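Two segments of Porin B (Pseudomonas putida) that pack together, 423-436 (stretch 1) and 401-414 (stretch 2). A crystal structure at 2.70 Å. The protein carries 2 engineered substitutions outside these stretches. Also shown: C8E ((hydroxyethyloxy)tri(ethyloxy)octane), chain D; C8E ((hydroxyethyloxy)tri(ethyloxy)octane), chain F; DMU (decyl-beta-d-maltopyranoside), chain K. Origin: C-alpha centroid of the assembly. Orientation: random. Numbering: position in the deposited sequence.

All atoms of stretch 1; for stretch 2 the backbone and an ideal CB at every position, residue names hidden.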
ATOM      1  N   ASP A 423      10.970 -21.475  -7.939  1.00 36.66           N
ATOM      2  CA  ASP A 423       9.893 -21.864  -8.853  1.00 27.47           C
ATOM      3  C   ASP A 423       8.685 -20.952  -8.721  1.00 28.52           C
ATOM      4  O   ASP A 423       8.428 -20.404  -7.642  1.00 34.33           O
ATOM      5  CB  ASP A 423       9.472 -23.297  -8.604  1.00 25.06           C
ATOM      6  CG  ASP A 423      10.580 -24.280  -8.864  1.00 35.12           C
ATOM      7  OD1 ASP A 423      11.419 -24.018  -9.753  1.00 41.73           O
ATOM      8  OD2 ASP A 423      10.609 -25.328  -8.184  1.00 35.18           O
ATOM      9  N   ASN A 424       7.968 -20.772  -9.824  1.00 27.71           N
ATOM     10  CA  ASN A 424       6.735 -19.991  -9.816  1.00 29.85           C
ATOM     11  C   ASN A 424       5.819 -20.497  -8.718  1.00 32.76           C
ATOM     12  O   ASN A 424       5.725 -21.702  -8.499  1.00 36.25           O
ATOM     13  CB  ASN A 424       6.006 -20.099 -11.163  1.00 28.73           C
ATOM     14  CG  ASN A 424       6.812 -19.528 -12.311  1.00 35.97           C
ATOM     15  OD1 ASN A 424       7.945 -19.077 -12.131  1.00 34.08           O
ATOM     16  ND2 ASN A 424       6.228 -19.546 -13.501  1.00 44.76           N
ATOM     17  N   ALA A 425       5.156 -19.581  -8.024  1.00 30.29           N
ATOM     18  CA  ALA A 425       4.260 -19.958  -6.940  1.00 26.66           C
ATOM     19  C   ALA A 425       2.795 -19.763  -7.328  1.00 28.79           C
ATOM     20  O   ALA A 425       2.428 -18.723  -7.888  1.00 25.18           O
ATOM     21  CB  ALA A 425       4.587 -19.166  -5.688  1.00 22.11           C
ATOM     22  N   LEU A 426       1.963 -20.766  -7.032  1.00 28.23           N
ATOM     23  CA  LEU A 426       0.514 -20.620  -7.161  1.00 29.28           C
ATOM     24  C   LEU A 426      -0.080 -20.561  -5.763  1.00 34.56           C
ATOM     25  O   LEU A 426       0.084 -21.493  -4.971  1.00 35.60           O
ATOM     26  CB  LEU A 426      -0.094 -21.782  -7.934  1.00 34.84           C
ATOM     27  CG  LEU A 426      -1.574 -21.661  -8.302  1.00 29.85           C
ATOM     28  CD1 LEU A 426      -1.749 -20.530  -9.260  1.00 29.50           C
ATOM     29  CD2 LEU A 426      -2.074 -22.944  -8.917  1.00 25.04           C
ATOM     30  N   VAL A 427      -0.761 -19.461  -5.457  1.00 31.75           N
ATOM     31  CA  VAL A 427      -1.290 -19.256  -4.123  1.00 29.07           C
ATOM     32  C   VAL A 427      -2.806 -19.066  -4.158  1.00 31.46           C
ATOM     33  O   VAL A 427      -3.341 -18.385  -5.036  1.00 33.51           O
ATOM     34  CB  VAL A 427      -0.608 -18.046  -3.443  1.00 30.64           C
ATOM     35  CG1 VAL A 427      -1.262 -17.719  -2.099  1.00 32.57           C
ATOM     36  CG2 VAL A 427       0.899 -18.292  -3.277  1.00 24.29           C
ATOM     37  N   ALA A 428      -3.491 -19.699  -3.213  1.00 30.12           N
ATOM     38  CA  ALA A 428      -4.918 -19.507  -3.025  1.00 24.77           C
ATOM     39  C   ALA A 428      -5.138 -18.523  -1.887  1.00 28.64           C
ATOM     40  O   ALA A 428      -4.563 -18.672  -0.805  1.00 22.66           O
ATOM     41  CB  ALA A 428      -5.584 -20.823  -2.712  1.00 23.92           C
ATOM     42  N   GLY A 429      -5.964 -17.510  -2.136  1.00 27.18           N
ATOM     43  CA  GLY A 429      -6.257 -16.523  -1.124  1.00 22.26           C
ATOM     44  C   GLY A 429      -7.742 -16.374  -0.875  1.00 28.48           C
ATOM     45  O   GLY A 429      -8.555 -16.740  -1.715  1.00 27.30           O
ATOM     46  N   LEU A 430      -8.089 -15.859   0.299  1.00 22.73           N
ATOM     47  CA  LEU A 430      -9.454 -15.462   0.618  1.00 25.88           C
ATOM     48  C   LEU A 430      -9.369 -14.148   1.384  1.00 26.41           C
ATOM     49  O   LEU A 430      -8.708 -14.055   2.428  1.00 23.27           O
ATOM     50  CB  LEU A 430     -10.166 -16.528   1.466  1.00 26.07           C
ATOM     51  CG  LEU A 430     -11.610 -16.197   1.887  1.00 29.44           C
ATOM     52  CD1 LEU A 430     -12.462 -15.901   0.658  1.00 24.72           C
ATOM     53  CD2 LEU A 430     -12.262 -17.304   2.706  1.00 25.52           C
ATOM     54  N   LYS A 431     -10.013 -13.118   0.863  1.00 22.63           N
ATOM     55  CA  LYS A 431      -9.948 -11.815   1.506  1.00 23.84           C
ATOM     56  C   LYS A 431     -11.332 -11.407   1.962  1.00 22.88           C
ATOM     57  O   LYS A 431     -12.295 -11.493   1.202  1.00 38.88           O
ATOM     58  CB  LYS A 431      -9.335 -10.765   0.567  1.00 21.70           C
ATOM     59  CG  LYS A 431      -9.279  -9.385   1.169  1.00 21.48           C
ATOM     60  CD  LYS A 431      -8.309  -8.469   0.425  1.00 23.97           C
ATOM     61  CE  LYS A 431      -8.397  -7.053   0.969  1.00 20.82           C
ATOM     62  NZ  LYS A 431      -7.309  -6.177   0.489  1.00 27.72           N
ATOM     63  N   ILE A 432     -11.417 -10.985   3.215  1.00 23.49           N
ATOM     64  CA  ILE A 432     -12.674 -10.593   3.835  1.00 23.70           C
ATOM     65  C   ILE A 432     -12.613  -9.143   4.298  1.00 30.90           C
ATOM     66  O   ILE A 432     -11.631  -8.723   4.923  1.00 34.49           O
ATOM     67  CB  ILE A 432     -12.964 -11.450   5.073  1.00 24.40           C
ATOM     68  CG1 ILE A 432     -13.199 -12.900   4.685  1.00 24.83           C
ATOM     69  CG2 ILE A 432     -14.166 -10.912   5.832  1.00 28.68           C
ATOM     70  CD1 ILE A 432     -13.819 -13.690   5.812  1.00 26.14           C
ATOM     71  N   GLN A 433     -13.663  -8.380   4.000  1.00 27.51           N
ATOM     72  CA  GLN A 433     -13.760  -7.002   4.459  1.00 23.71           C
ATOM     73  C   GLN A 433     -15.088  -6.789   5.131  1.00 26.19           C
ATOM     74  O   GLN A 433     -16.125  -7.102   4.567  1.00 35.12           O
ATOM     75  CB  GLN A 433     -13.628  -6.032   3.295  1.00 23.22           C
ATOM     76  CG  GLN A 433     -12.273  -6.036   2.647  1.00 22.45           C
ATOM     77  CD  GLN A 433     -12.288  -5.326   1.311  1.00 34.04           C
ATOM     78  OE1 GLN A 433     -13.255  -5.431   0.558  1.00 38.11           O
ATOM     79  NE2 GLN A 433     -11.223  -4.590   1.010  1.00 34.91           N
ATOM     80  N   SER A 434     -15.071  -6.247   6.339  1.00 28.07           N
ATOM     81  CA  SER A 434     -16.325  -5.990   7.028  1.00 32.89           C
ATOM     82  C   SER A 434     -16.301  -4.766   7.948  1.00 34.88           C
ATOM     83  O   SER A 434     -15.293  -4.484   8.612  1.00 27.92           O
ATOM     84  CB  SER A 434     -16.742  -7.218   7.820  1.00 37.10           C
ATOM     85  OG  SER A 434     -18.047  -7.026   8.312  1.00 47.95           O
ATOM     86  N   SER A 435     -17.418  -4.046   7.985  1.00 40.06           N
ATOM     87  CA  SER A 435     -17.553  -2.897   8.869  1.00 42.49           C
ATOM     88  C   SER A 435     -18.652  -3.136   9.885  1.00 42.34           C
ATOM     89  O   SER A 435     -19.773  -3.515   9.538  1.00 42.25           O
ATOM     90  CB  SER A 435     -17.806  -1.612   8.083  1.00 44.79           C
ATOM     91  OG  SER A 435     -18.718  -1.822   7.031  1.00 54.38           O
ATOM     92  N   PHE A 436     -18.308  -2.917  11.149  1.00 43.49           N
ATOM     93  CA  PHE A 436     -19.211  -3.207  12.249  1.00 39.49           C
ATOM     94  C   PHE A 436     -20.107  -2.017  12.513  1.00 33.93           C
ATOM     95  O   PHE A 436     -19.716  -0.895  12.209  1.00 30.44           O
ATOM     96  CB  PHE A 436     -18.424  -3.564  13.509  1.00 42.73           C
ATOM     97  CG  PHE A 436     -17.679  -4.858  13.406  1.00 44.13           C
ATOM     98  CD1 PHE A 436     -18.355  -6.046  13.296  1.00 50.87           C
ATOM     99  CD2 PHE A 436     -16.307  -4.882  13.421  1.00 47.28           C
ATOM    100  CE1 PHE A 436     -17.667  -7.230  13.197  1.00 57.38           C
ATOM    101  CE2 PHE A 436     -15.620  -6.062  13.328  1.00 46.33           C
ATOM    102  CZ  PHE A 436     -16.295  -7.232  13.217  1.00 51.83           C
ATOM    103  OXT PHE A 436     -21.217  -2.161  13.033  1.00 36.54           O
ATOM    104  N   UNK A 401     -23.324  -8.491   2.064  1.00 29.93           N
ATOM    105  CA  UNK A 401     -24.158  -7.380   2.512  1.00 35.76           C
ATOM    106  C   UNK A 401     -23.452  -6.071   2.209  1.00 29.52           C
ATOM    107  O   UNK A 401     -22.396  -6.062   1.580  1.00 39.14           O
ATOM    108  CB  UNK A 401     -24.472  -7.492   4.005  1.00 35.76           C
ATOM    109  N   UNK A 402     -24.030  -4.962   2.653  1.00 39.35           N
ATOM    110  CA  UNK A 402     -23.342  -3.677   2.546  1.00 34.85           C
ATOM    111  C   UNK A 402     -22.283  -3.533   3.628  1.00 28.50           C
ATOM    112  O   UNK A 402     -21.525  -2.559   3.637  1.00 46.14           O
ATOM    113  CB  UNK A 402     -24.344  -2.524   2.636  1.00 34.85           C
ATOM    114  N   UNK A 403     -22.233  -4.506   4.540  1.00 30.36           N
ATOM    115  CA  UNK A 403     -21.242  -4.502   5.602  1.00 28.37           C
ATOM    116  C   UNK A 403     -20.291  -5.688   5.498  1.00 39.30           C
ATOM    117  O   UNK A 403     -19.423  -5.864   6.351  1.00 40.87           O
ATOM    118  CB  UNK A 403     -21.936  -4.507   6.966  1.00 28.37           C
ATOM    119  N   UNK A 404     -20.443  -6.497   4.455  1.00 27.74           N
ATOM    120  CA  UNK A 404     -19.622  -7.694   4.309  1.00 27.34           C
ATOM    121  C   UNK A 404     -19.324  -8.013   2.846  1.00 34.17           C
ATOM    122  O   UNK A 404     -20.240  -8.194   2.042  1.00 32.18           O
ATOM    123  CB  UNK A 404     -20.317  -8.887   4.968  1.00 27.34           C
ATOM    124  N   UNK A 405     -18.040  -8.086   2.511  1.00 25.92           N
ATOM    125  CA  UNK A 405     -17.600  -8.541   1.198  1.00 34.12           C
ATOM    126  C   UNK A 405     -16.583  -9.666   1.376  1.00 25.15           C
ATOM    127  O   UNK A 405     -15.685  -9.591   2.211  1.00 30.70           O
ATOM    128  CB  UNK A 405     -17.003  -7.388   0.389  1.00 34.12           C
ATOM    129  N   UNK A 406     -16.723 -10.700   0.566  1.00 27.32           N
ATOM    130  CA  UNK A 406     -15.880 -11.877   0.661  1.00 25.23           C
ATOM    131  C   UNK A 406     -15.273 -12.081  -0.711  1.00 33.59           C
ATOM    132  O   UNK A 406     -16.015 -12.275  -1.687  1.00 31.11           O
ATOM    133  CB  UNK A 406     -16.660 -13.108   1.127  1.00 25.23           C
ATOM    134  N   UNK A 407     -13.947 -11.998  -0.827  1.00 32.67           N
ATOM    135  CA  UNK A 407     -13.345 -12.266  -2.145  1.00 31.69           C
ATOM    136  C   UNK A 407     -12.252 -13.306  -2.206  1.00 31.06           C
ATOM    137  O   UNK A 407     -11.112 -13.048  -1.845  1.00 30.75           O
ATOM    138  CB  UNK A 407     -12.771 -10.961  -2.699  1.00 31.69           C
ATOM    139  N   UNK A 408     -12.616 -14.507  -2.668  1.00 34.00           N
ATOM    140  CA  UNK A 408     -11.611 -15.506  -3.029  1.00 31.43           C
ATOM    141  C   UNK A 408     -10.750 -14.981  -4.164  1.00 31.66           C
ATOM    142  O   UNK A 408     -11.225 -14.230  -5.032  1.00 32.65           O
ATOM    143  CB  UNK A 408     -12.271 -16.828  -3.425  1.00 31.43           C
ATOM    144  N   UNK A 409      -9.487 -15.374  -4.155  1.00 33.79           N
ATOM    145  CA  UNK A 409      -8.575 -14.969  -5.206  1.00 30.48           C
ATOM    146  C   UNK A 409      -7.529 -16.025  -5.507  1.00 25.71           C
ATOM    147  O   UNK A 409      -7.289 -16.938  -4.710  1.00 28.21           O
ATOM    148  CB  UNK A 409      -7.889 -13.656  -4.823  1.00 30.48           C
ATOM    149  N   UNK A 410      -6.918 -15.886  -6.675  1.00 31.82           N
ATOM    150  CA  UNK A 410      -5.848 -16.758  -7.119  1.00 34.51           C
ATOM    151  C   UNK A 410      -4.664 -15.870  -7.438  1.00 33.64           C
ATOM    152  O   UNK A 410      -4.783 -14.924  -8.213  1.00 35.78           O
ATOM    153  CB  UNK A 410      -6.262 -17.605  -8.324  1.00 34.51           C
ATOM    154  N   UNK A 411      -3.517 -16.176  -6.848  1.00 38.11           N
ATOM    155  CA  UNK A 411      -2.317 -15.376  -7.056  1.00 29.40           C
ATOM    156  C   UNK A 411      -1.215 -16.193  -7.686  1.00 30.67           C
ATOM    157  O   UNK A 411      -1.036 -17.363  -7.342  1.00 38.88           O
ATOM    158  CB  UNK A 411      -1.833 -14.780  -5.733  1.00 29.40           C
ATOM    159  N   UNK A 412      -0.475 -15.570  -8.602  1.00 31.15           N
ATOM    160  CA  UNK A 412       0.634 -16.222  -9.288  1.00 21.83           C
ATOM    161  C   UNK A 412       1.866 -15.353  -9.212  1.00 27.01           C
ATOM    162  O   UNK A 412       1.811 -14.162  -9.515  1.00 33.68           O
ATOM    163  CB  UNK A 412       0.280 -16.520 -10.746  1.00 21.83           C
ATOM    164  N   UNK A 413       2.989 -15.953  -8.833  1.00 26.55           N
ATOM    165  CA  UNK A 413       4.221 -15.209  -8.615  1.00 28.05           C
ATOM    166  C   UNK A 413       5.411 -15.810  -9.363  1.00 32.85           C
ATOM    167  O   UNK A 413       5.830 -16.935  -9.091  1.00 34.89           O
ATOM    168  CB  UNK A 413       4.530 -15.149  -7.118  1.00 28.05           C
ATOM    169  N   UNK A 414       5.960 -15.043 -10.298  1.00 30.57           N
ATOM    170  CA  UNK A 414       7.106 -15.475 -11.073  1.00 29.43           C
ATOM    171  C   UNK A 414       8.368 -14.870 -10.480  1.00 34.42           C
ATOM    172  O   UNK A 414       8.457 -13.651 -10.317  1.00 38.39           O
ATOM    173  CB  UNK A 414       6.952 -15.085 -12.544  1.00 29.43           C
TER
HETATM  174  C1  C8E D 503     -10.255 -19.404  -2.387  1.00 50.21           C
HETATM  175  C2  C8E D 503      -9.317 -19.879  -3.494  1.00 52.18           C
HETATM  176  C3  C8E D 503     -10.101 -20.217  -4.760  1.00 57.97           C
HETATM  177  C4  C8E D 503      -9.619 -19.347  -5.917  1.00 62.28           C
HETATM  178  C5  C8E D 503     -10.618 -18.241  -6.279  1.00 67.24           C
HETATM  179  C6  C8E D 503     -10.970 -18.214  -7.769  1.00 63.75           C
HETATM  180  C7  C8E D 503     -11.237 -16.798  -8.275  1.00 59.25           C
HETATM  181  C8  C8E D 503     -11.156 -16.744  -9.797  1.00 65.65           C
HETATM  182  O9  C8E D 503     -12.434 -16.785 -10.418  1.00 75.09           O
HETATM  183  C10 C8E D 503     -12.739 -15.650 -11.217  1.00 73.44           C
HETATM  184  C11 C8E D 503     -13.619 -16.021 -12.421  1.00 74.09           C
HETATM  185  O12 C8E D 503     -14.820 -16.690 -12.061  1.00 80.75           O
HETATM  186  C13 C8E D 503     -15.921 -16.335 -12.896  1.00 79.97           C
HETATM  187  C14 C8E D 503     -17.278 -16.552 -12.206  1.00 77.89           C
HETATM  188  O15 C8E D 503     -18.308 -16.814 -13.149  1.00 79.32           O
HETATM  189  C16 C8E D 503     -19.429 -15.952 -13.027  1.00 78.53           C
HETATM  190  C17 C8E D 503     -20.717 -16.707 -12.686  1.00 79.99           C
HETATM  191  O18 C8E D 503     -21.811 -15.805 -12.564  1.00 77.81           O
HETATM  192  C19 C8E D 503     -22.851 -15.985 -13.509  1.00 70.24           C
HETATM  193  C20 C8E D 503     -24.163 -15.509 -12.888  1.00 65.88           C
HETATM  194  O21 C8E D 503     -25.254 -16.316 -13.278  1.00 66.45           O
HETATM  195  C7  C8E F 505      -3.531 -15.145 -11.601  1.00 50.04           C
HETATM  196  C8  C8E F 505      -3.685 -16.650 -11.406  1.00 50.05           C
HETATM  197  O9  C8E F 505      -3.344 -17.292 -12.614  1.00 52.09           O
HETATM  198  C10 C8E F 505      -2.619 -18.492 -12.446  1.00 52.87           C
HETATM  199  C11 C8E F 505      -2.229 -19.048 -13.813  1.00 54.77           C
HETATM  200  O12 C8E F 505      -1.386 -20.171 -13.664  1.00 59.07           O
HETATM  201  C13 C8E F 505      -0.467 -20.260 -14.735  1.00 62.73           C
HETATM  202  C14 C8E F 505       0.236 -21.616 -14.786  1.00 64.53           C
HETATM  203  O15 C8E F 505       0.608 -21.863 -16.126  1.00 72.99           O
HETATM  204  C16 C8E F 505       1.975 -21.619 -16.396  1.00 77.31           C
HETATM  205  C17 C8E F 505       2.854 -22.683 -15.742  1.00 83.90           C
HETATM  206  O18 C8E F 505       2.706 -23.896 -16.448  1.00 88.51           O
HETATM  207  C19 C8E F 505       3.739 -24.113 -17.384  1.00 90.17           C
HETATM  208  C20 C8E F 505       3.751 -25.596 -17.738  1.00 89.95           C
HETATM  209  O21 C8E F 505       2.526 -26.184 -17.338  1.00 86.61           O
HETATM  210  C1  DMU K 510       9.395 -19.446 -15.515  1.00 54.78           C
HETATM  211  C2  DMU K 510      10.785 -19.601 -15.810  1.00 54.78           C
HETATM  212  C3  DMU K 510      11.074 -20.617 -16.840  1.00 57.97           C
HETATM  213  C4  DMU K 510      10.192 -20.490 -18.101  1.00 56.09           C
HETATM  214  O5  DMU K 510       8.771 -19.975 -17.750  1.00 56.87           O
HETATM  215  C6  DMU K 510       8.643 -19.021 -16.671  1.00 52.72           C
HETATM  216  O7  DMU K 510      12.439 -20.527 -17.293  1.00 69.12           O
HETATM  217  O16 DMU K 510       7.253 -18.867 -16.360  1.00 49.16           O
HETATM  218  C18 DMU K 510       6.387 -18.240 -17.298  1.00 45.80           C
HETATM  219  C19 DMU K 510       4.861 -18.515 -17.193  1.00 64.88           C
HETATM  220  C22 DMU K 510       3.855 -17.390 -17.627  1.00 57.07           C
HETATM  221  C25 DMU K 510       2.361 -17.608 -17.357  1.00 59.26           C
HETATM  222  C28 DMU K 510       1.494 -16.395 -17.043  1.00 60.27           C
HETATM  223  C31 DMU K 510       0.052 -16.577 -16.578  1.00 55.14           C
HETATM  224  C34 DMU K 510      -0.775 -15.364 -16.220  1.00 43.21           C
HETATM  225  O49 DMU K 510       9.263 -18.477 -14.405  1.00 52.48           O
HETATM  226  O55 DMU K 510      11.529 -19.834 -14.562  1.00 51.15           O
HETATM  227  C57 DMU K 510      10.107 -21.662 -18.773  1.00 53.16           C
HETATM  228  O61 DMU K 510       9.756 -21.570 -20.114  1.00 51.76           O
HETATM  229  C5  DMU K 510      14.553 -21.482 -17.574  1.00 82.75           C
HETATM  230  C7  DMU K 510      14.505 -22.209 -18.795  1.00 85.84           C
HETATM  231  C8  DMU K 510      14.281 -23.649 -18.585  1.00 88.53           C
HETATM  232  C9  DMU K 510      12.928 -23.969 -17.863  1.00 85.83           C
HETATM  233  O1  DMU K 510      12.523 -22.782 -16.964  1.00 82.97           O
HETATM  234  C10 DMU K 510      13.282 -21.542 -16.854  1.00 77.74           C
HETATM  235  O2  DMU K 510      14.320 -24.313 -19.813  1.00 92.10           O
HETATM  236  O3  DMU K 510      14.947 -20.074 -17.801  1.00 83.61           O
HETATM  237  O4  DMU K 510      15.764 -21.995 -19.477  1.00 84.41           O
HETATM  238  C11 DMU K 510      12.991 -25.056 -17.110  1.00 85.01           C
HETATM  239  O6  DMU K 510      13.456 -26.210 -17.702  1.00 84.23           O

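The strands run antiparallel, with side chains alternating between the face of Leu-426, Leu-430 and Ile-432 and that of Val-427, Lys-431 and Gln-433.

Positions 401 and 402 have no atom of stretch 1 near their CB, so many residues would serve; they are Thr-401, whose OG1 accepts a hydrogen bond from the backbone N of 403, and Asn-402. At 403 the ideal CB points sideways, 3.5 Å from Ser-435 O, leaving room for a small residue or a large one that turns aside. Trp-403 does the latter, its ring edge meeting Ser-434 OG, which donates to Trp-403 O at 2.7 Å.

Position 404 pairs with Ser-434 beside Ile-432, favouring an aliphatic chain; Leu-404 brings CD2 within 4.0 Å of Ile-432 CG2. At 405 the ideal CB lies 4.2 Å from Gln-433 OE1, and a beta-branched or small polar residue suits the extended backbone. It is Thr-405, whose backbone N and O each bond to Gln-433.

The CB of 406 faces Ile-432 and Leu-430, so valine, isoleucine or leucine would fit; Val-406 packs CG1 3.9 Å from Leu-430 CD1. Position 407 is opposite Lys-431, whose side-chain end leads away; Gln-433 OE1, further along, offers an acceptor. Lysine or arginine could reach it: Arg-407 NH1 donates to Gln-433 OE1 at 2.5 Å.

Position 408 is a non-hydrogen-bonded pair with Leu-430, so its N owes nothing to stretch 1, and phi of -62° admits proline. Pro-408 sets CD 3.9 Å from Leu-430 CD1.

At 409 the partner is Gly-429, leaving space for small or medium groups, polar or apolar. Asn-409 ND2 donates to Arg-407 O at 3.3 Å, and OD1 stands over Gly-429, where a CB would lie 2.4 Å from Asn-409 OD1, a clash.

Position 410 lies opposite Ala-428, with Leu-426 diagonal and detergent nearby, calling for an apolar residue. Leu-410 CD2 is 3.8 Å from Leu-426 CD1. Position 411 faces Val-427, which an aliphatic or a long polar chain could cover; Gln-411 packs its CB 4.1 Å from Val-427 CB, while NE2 donates to Asn-409 OD1.

At 412, Leu-426 CD1 favours a large apolar or aromatic group; a polar tip could also meet the Asn-424 amide. Tyr-412 CD1 lies 3.8 Å from Leu-426 CD1, and its OH accepts from Asn-424 ND2 at 2.8 Å.

At 413, Ala-425 and Val-427 invite an aliphatic group, and Ile-413 CD1 reaches Ala-425 CB at 4.2 Å. Asn-424 OD1 and DMU O49 both lie close to the CB of 414, so short or long polar donors would suit; Lys-414 NZ donates to DMU O49 at 2.9 Å.

Stretch 2 401-414: TNWLTVRPNLQYIK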
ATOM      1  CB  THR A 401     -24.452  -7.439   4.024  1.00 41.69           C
ATOM      2  OG1 THR A 401     -23.226  -7.341   4.764  1.00 37.35           O
ATOM      3  CG2 THR A 401     -25.179  -8.738   4.378  1.00 38.53           C
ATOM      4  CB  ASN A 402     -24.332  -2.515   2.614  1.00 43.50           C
ATOM      5  CG  ASN A 402     -25.037  -2.276   1.293  1.00 47.59           C
ATOM      6  OD1 ASN A 402     -24.508  -2.603   0.229  1.00 55.47           O
ATOM      7  ND2 ASN A 402     -26.233  -1.699   1.351  1.00 37.00           N
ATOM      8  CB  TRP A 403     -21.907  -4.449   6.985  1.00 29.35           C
ATOM      9  CG  TRP A 403     -22.971  -5.508   7.229  1.00 30.44           C
ATOM     10  CD1 TRP A 403     -24.324  -5.357   7.097  1.00 31.81           C
ATOM     11  CD2 TRP A 403     -22.760  -6.863   7.657  1.00 30.68           C
ATOM     12  NE1 TRP A 403     -24.968  -6.542   7.407  1.00 32.40           N
ATOM     13  CE2 TRP A 403     -24.029  -7.478   7.749  1.00 31.91           C
ATOM     14  CE3 TRP A 403     -21.624  -7.618   7.951  1.00 32.40           C
ATOM     15  CZ2 TRP A 403     -24.190  -8.817   8.136  1.00 40.12           C
ATOM     16  CZ3 TRP A 403     -21.786  -8.955   8.333  1.00 34.91           C
ATOM     17  CH2 TRP A 403     -23.058  -9.532   8.428  1.00 31.89           C
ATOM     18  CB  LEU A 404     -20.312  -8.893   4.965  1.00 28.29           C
ATOM     19  CG  LEU A 404     -19.477 -10.091   5.473  1.00 28.14           C
ATOM     20  CD1 LEU A 404     -20.117 -11.419   5.105  1.00 28.90           C
ATOM     21  CD2 LEU A 404     -18.028 -10.063   5.044  1.00 26.99           C
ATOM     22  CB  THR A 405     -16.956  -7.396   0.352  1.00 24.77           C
ATOM     23  OG1 THR A 405     -17.851  -6.279   0.281  1.00 25.13           O
ATOM     24  CG2 THR A 405     -16.642  -7.880  -1.069  1.00 24.55           C
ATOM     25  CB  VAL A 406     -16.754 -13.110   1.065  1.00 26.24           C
ATOM     26  CG1 VAL A 406     -16.046 -14.410   0.791  1.00 26.22           C
ATOM     27  CG2 VAL A 406     -17.158 -13.011   2.527  1.00 26.70           C
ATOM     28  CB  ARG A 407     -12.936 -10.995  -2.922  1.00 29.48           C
ATOM     29  CG  ARG A 407     -12.298  -9.913  -2.145  1.00 32.87           C
ATOM     30  CD  ARG A 407     -11.772  -8.849  -3.084  1.00 37.41           C
ATOM     31  NE  ARG A 407     -12.805  -7.916  -3.516  1.00 41.17           N
ATOM     32  CZ  ARG A 407     -13.244  -6.901  -2.775  1.00 45.35           C
ATOM     33  NH1 ARG A 407     -12.740  -6.704  -1.564  1.00 49.48           N
ATOM     34  NH2 ARG A 407     -14.183  -6.088  -3.235  1.00 22.86           N
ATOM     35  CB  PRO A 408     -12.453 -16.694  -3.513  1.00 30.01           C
ATOM     36  CG  PRO A 408     -13.828 -16.133  -3.773  1.00 25.47           C
ATOM     37  CD  PRO A 408     -13.987 -15.031  -2.782  1.00 30.75           C
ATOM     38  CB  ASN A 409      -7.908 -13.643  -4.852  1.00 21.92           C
ATOM     39  CG  ASN A 409      -7.186 -13.692  -3.526  1.00 29.92           C
ATOM     40  OD1 ASN A 409      -5.964 -13.843  -3.475  1.00 33.65           O
ATOM     41  ND2 ASN A 409      -7.937 -13.557  -2.439  1.00 28.17           N
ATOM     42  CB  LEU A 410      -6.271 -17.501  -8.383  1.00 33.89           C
ATOM     43  CG  LEU A 410      -6.472 -19.011  -8.377  1.00 36.70           C
ATOM     44  CD1 LEU A 410      -7.842 -19.343  -8.928  1.00 33.65           C
ATOM     45  CD2 LEU A 410      -5.419 -19.659  -9.241  1.00 47.46           C
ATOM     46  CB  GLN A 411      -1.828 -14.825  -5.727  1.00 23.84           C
ATOM     47  CG  GLN A 411      -2.701 -13.727  -5.186  1.00 29.81           C
ATOM     48  CD  GLN A 411      -2.215 -13.239  -3.861  1.00 31.75           C
ATOM     49  OE1 GLN A 411      -1.126 -12.687  -3.769  1.00 40.52           O
ATOM     50  NE2 GLN A 411      -3.012 -13.439  -2.817  1.00 31.71           N
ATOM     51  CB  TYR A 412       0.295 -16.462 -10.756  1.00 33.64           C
ATOM     52  CG  TYR A 412       1.171 -17.503 -11.434  1.00 35.99           C
ATOM     53  CD1 TYR A 412       1.095 -18.846 -11.072  1.00 36.10           C
ATOM     54  CD2 TYR A 412       2.052 -17.149 -12.445  1.00 34.91           C
ATOM     55  CE1 TYR A 412       1.881 -19.801 -11.694  1.00 38.25           C
ATOM     56  CE2 TYR A 412       2.848 -18.102 -13.073  1.00 34.39           C
ATOM     57  CZ  TYR A 412       2.759 -19.423 -12.695  1.00 38.36           C
ATOM     58  OH  TYR A 412       3.552 -20.372 -13.310  1.00 35.56           O
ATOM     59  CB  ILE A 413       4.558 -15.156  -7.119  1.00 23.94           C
ATOM     60  CG1 ILE A 413       3.327 -14.743  -6.324  1.00 26.48           C
ATOM     61  CG2 ILE A 413       5.668 -14.172  -6.853  1.00 21.68           C
ATOM     62  CD1 ILE A 413       3.391 -15.203  -4.932  1.00 34.91           C
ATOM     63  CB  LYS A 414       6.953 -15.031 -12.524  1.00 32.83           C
ATOM     64  CG  LYS A 414       7.947 -15.680 -13.466  1.00 42.43           C
ATOM     65  CD  LYS A 414       8.748 -14.640 -14.230  1.00 43.48           C
ATOM     66  CE  LYS A 414      10.239 -14.771 -13.955  1.00 42.65           C
ATOM     67  NZ  LYS A 414      10.822 -16.063 -14.406  1.00 41.37           N
TER
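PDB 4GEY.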